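Local coordinates for GTP-binding nuclear protein GSP1 (Encephalitozoon cuniculi, PDB 4DJT), which binds guanine nucleotides as a Ran-family small GTPase and probably serves protein import into the nucleus and RNA export from it, at residues H49-L54 and I61-W66. Numbering follows the deposited sequence.
Sequences HPVTFL and IKFNVW
Val51 and Phe63 face each other at the middle of an antiparallel beta hairpin, the strand pair 46-54 and 60-68 of the Ras-type GTPase fold that links the two switch regions. Six backbone hydrogen bonds, two each at His49-Val65, Val51-Phe63 and Phe53-Ile61, satisfy every N-H and C=O of these residues. Phe63 N reaches Val51 O at 2.8 Å and 171°, while Val65 N approaches His49 O from above the carbonyl plane. At the non-hydrogen-bonded pairs, CA-H...O contacts give Phe63 O and Ile61 O a second neighbour, the latter 3.3 Å from Thr52 CA. The backbone of Lys62 bonds Leu10 and Tyr12, that of Asn64 bonds Tyr12 on strand 11-17. Polar side chains find partners outside 49-54 and 61-66: Thr52 OG1 bonds Asp33, Asn64 OD1 bonds Asn48, and the His49 imidazole bonds Lys38 through ND1 and Tyr194 through NE2. Lys62 passes Thr52, CE lying 3.5 Å from OG1. On the face shared with helix 164-174, Val51 CG1 sits between the backbone N and carbonyl carbon (chi1 59°), touching Phe63 CB; the Phe53 and Phe63 side chains cross at about a right angle, Phe53 CD1 meeting the edge of the Phe63 ring 3.8 Å from CE2.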
loop_
_atom_site.group_PDB
_atom_site.type_symbol
_atom_site.label_atom_id
_atom_site.label_comp_id
_atom_site.label_asym_id
_atom_site.label_seq_id
_atom_site.Cartn_x
_atom_site.Cartn_y
_atom_site.Cartn_z
ATOM N N HIS A 49 -4.576 -7.158 6.291
ATOM C CA HIS A 49 -5.171 -6.130 7.179
ATOM C C HIS A 49 -6.474 -5.640 6.610
ATOM O O HIS A 49 -6.476 -4.868 5.662
ATOM C CB HIS A 49 -4.214 -4.936 7.294
ATOM C CG HIS A 49 -2.900 -5.252 7.943
ATOM N ND1 HIS A 49 -2.726 -5.212 9.278
ATOM C CD2 HIS A 49 -1.653 -5.562 7.393
ATOM C CE1 HIS A 49 -1.431 -5.493 9.565
ATOM N NE2 HIS A 49 -0.785 -5.706 8.414
ATOM N N PRO A 50 -7.601 -6.107 7.142
ATOM C CA PRO A 50 -8.880 -5.542 6.671
ATOM C C PRO A 50 -9.107 -4.149 7.211
ATOM O O PRO A 50 -8.982 -3.922 8.421
ATOM C CB PRO A 50 -9.937 -6.477 7.222
ATOM C CG PRO A 50 -9.233 -7.546 7.948
ATOM C CD PRO A 50 -7.772 -7.341 7.940
ATOM N N VAL A 51 -9.440 -3.229 6.309
ATOM C CA VAL A 51 -9.876 -1.871 6.692
ATOM C C VAL A 51 -11.185 -1.513 5.933
ATOM O O VAL A 51 -11.244 -1.552 4.691
ATOM C CB VAL A 51 -8.773 -0.811 6.501
ATOM C CG1 VAL A 51 -8.285 -0.743 5.042
ATOM C CG2 VAL A 51 -9.257 0.550 6.979
ATOM N N THR A 52 -12.201 -1.172 6.713
ATOM C CA THR A 52 -13.527 -0.864 6.224
ATOM C C THR A 52 -13.799 0.632 6.399
ATOM O O THR A 52 -13.549 1.217 7.459
ATOM C CB THR A 52 -14.599 -1.645 6.989
ATOM O OG1 THR A 52 -14.354 -3.049 6.820
ATOM C CG2 THR A 52 -16.020 -1.284 6.441
ATOM N N PHE A 53 -14.315 1.227 5.330
ATOM C CA PHE A 53 -14.817 2.580 5.342
ATOM C C PHE A 53 -16.291 2.545 4.947
ATOM O O PHE A 53 -16.712 1.722 4.143
ATOM C CB PHE A 53 -14.073 3.432 4.295
ATOM C CG PHE A 53 -12.599 3.534 4.511
ATOM C CD1 PHE A 53 -11.745 2.596 3.966
ATOM C CD2 PHE A 53 -12.066 4.546 5.255
ATOM C CE1 PHE A 53 -10.384 2.675 4.161
ATOM C CE2 PHE A 53 -10.678 4.654 5.429
ATOM C CZ PHE A 53 -9.849 3.719 4.865
ATOM N N LEU A 54 -17.053 3.464 5.496
ATOM C CA LEU A 54 -18.423 3.715 5.020
ATOM C C LEU A 54 -18.379 4.940 4.126
ATOM O O LEU A 54 -17.742 5.958 4.459
ATOM C CB LEU A 54 -19.315 3.951 6.237
ATOM C CG LEU A 54 -20.826 4.049 6.117
ATOM C CD1 LEU A 54 -21.428 2.839 5.422
ATOM C CD2 LEU A 54 -21.386 4.164 7.535
ATOM N N ILE A 61 -17.157 -0.368 2.254
ATOM C CA ILE A 61 -16.064 -0.616 1.358
ATOM C C ILE A 61 -14.928 -1.202 2.146
ATOM O O ILE A 61 -14.414 -0.548 3.046
ATOM C CB ILE A 61 -15.632 0.678 0.675
ATOM C CG1 ILE A 61 -16.767 1.141 -0.214
ATOM C CG2 ILE A 61 -14.351 0.452 -0.133
ATOM C CD1 ILE A 61 -16.564 2.513 -0.837
ATOM N N LYS A 62 -14.584 -2.446 1.856
ATOM C CA LYS A 62 -13.540 -3.138 2.623
ATOM C C LYS A 62 -12.341 -3.393 1.740
ATOM O O LYS A 62 -12.463 -3.974 0.629
ATOM C CB LYS A 62 -14.033 -4.472 3.229
ATOM C CG LYS A 62 -12.904 -5.232 3.955
ATOM C CD LYS A 62 -13.368 -6.565 4.539
ATOM C CE LYS A 62 -14.174 -6.360 5.778
ATOM N NZ LYS A 62 -14.821 -7.641 6.163
ATOM N N PHE A 63 -11.182 -2.944 2.215
ATOM C CA PHE A 63 -9.915 -3.263 1.575
ATOM C C PHE A 63 -9.206 -4.350 2.398
ATOM O O PHE A 63 -8.992 -4.206 3.602
ATOM C CB PHE A 63 -9.044 -2.005 1.496
ATOM C CG PHE A 63 -9.662 -0.896 0.677
ATOM C CD1 PHE A 63 -9.562 -0.906 -0.702
ATOM C CD2 PHE A 63 -10.312 0.157 1.287
ATOM C CE1 PHE A 63 -10.085 0.135 -1.480
ATOM C CE2 PHE A 63 -10.841 1.198 0.540
ATOM C CZ PHE A 63 -10.745 1.191 -0.844
ATOM N N ASN A 64 -8.812 -5.421 1.728
ATOM C CA ASN A 64 -7.989 -6.434 2.353
ATOM C C ASN A 64 -6.589 -6.171 1.912
ATOM O O ASN A 64 -6.211 -6.488 0.762
ATOM C CB ASN A 64 -8.472 -7.830 1.917
ATOM C CG ASN A 64 -9.728 -8.252 2.649
ATOM O OD1 ASN A 64 -9.854 -8.070 3.879
ATOM N ND2 ASN A 64 -10.678 -8.838 1.902
ATOM N N VAL A 65 -5.834 -5.481 2.775
ATOM C CA VAL A 65 -4.559 -4.930 2.402
ATOM C C VAL A 65 -3.442 -5.893 2.843
ATOM O O VAL A 65 -3.307 -6.191 4.011
ATOM C CB VAL A 65 -4.341 -3.511 3.024
ATOM C CG1 VAL A 65 -3.064 -2.892 2.454
ATOM C CG2 VAL A 65 -5.544 -2.636 2.771
ATOM N N TRP A 66 -2.711 -6.453 1.871
ATOM C CA TRP A 66 -1.628 -7.404 2.152
ATOM C C TRP A 66 -0.341 -6.719 2.369
ATOM O O TRP A 66 0.027 -5.816 1.606
ATOM C CB TRP A 66 -1.473 -8.387 1.004
ATOM C CG TRP A 66 -2.566 -9.401 0.975
ATOM C CD1 TRP A 66 -3.891 -9.228 1.339
ATOM C CD2 TRP A 66 -2.466 -10.790 0.554
ATOM N NE1 TRP A 66 -4.575 -10.401 1.210
ATOM C CE2 TRP A 66 -3.783 -11.361 0.713
ATOM C CE3 TRP A 66 -1.435 -11.586 0.054
ATOM C CZ2 TRP A 66 -4.052 -12.687 0.402
ATOM C CZ3 TRP A 66 -1.713 -12.909 -0.264
ATOM C CH2 TRP A 66 -2.994 -13.448 -0.099
#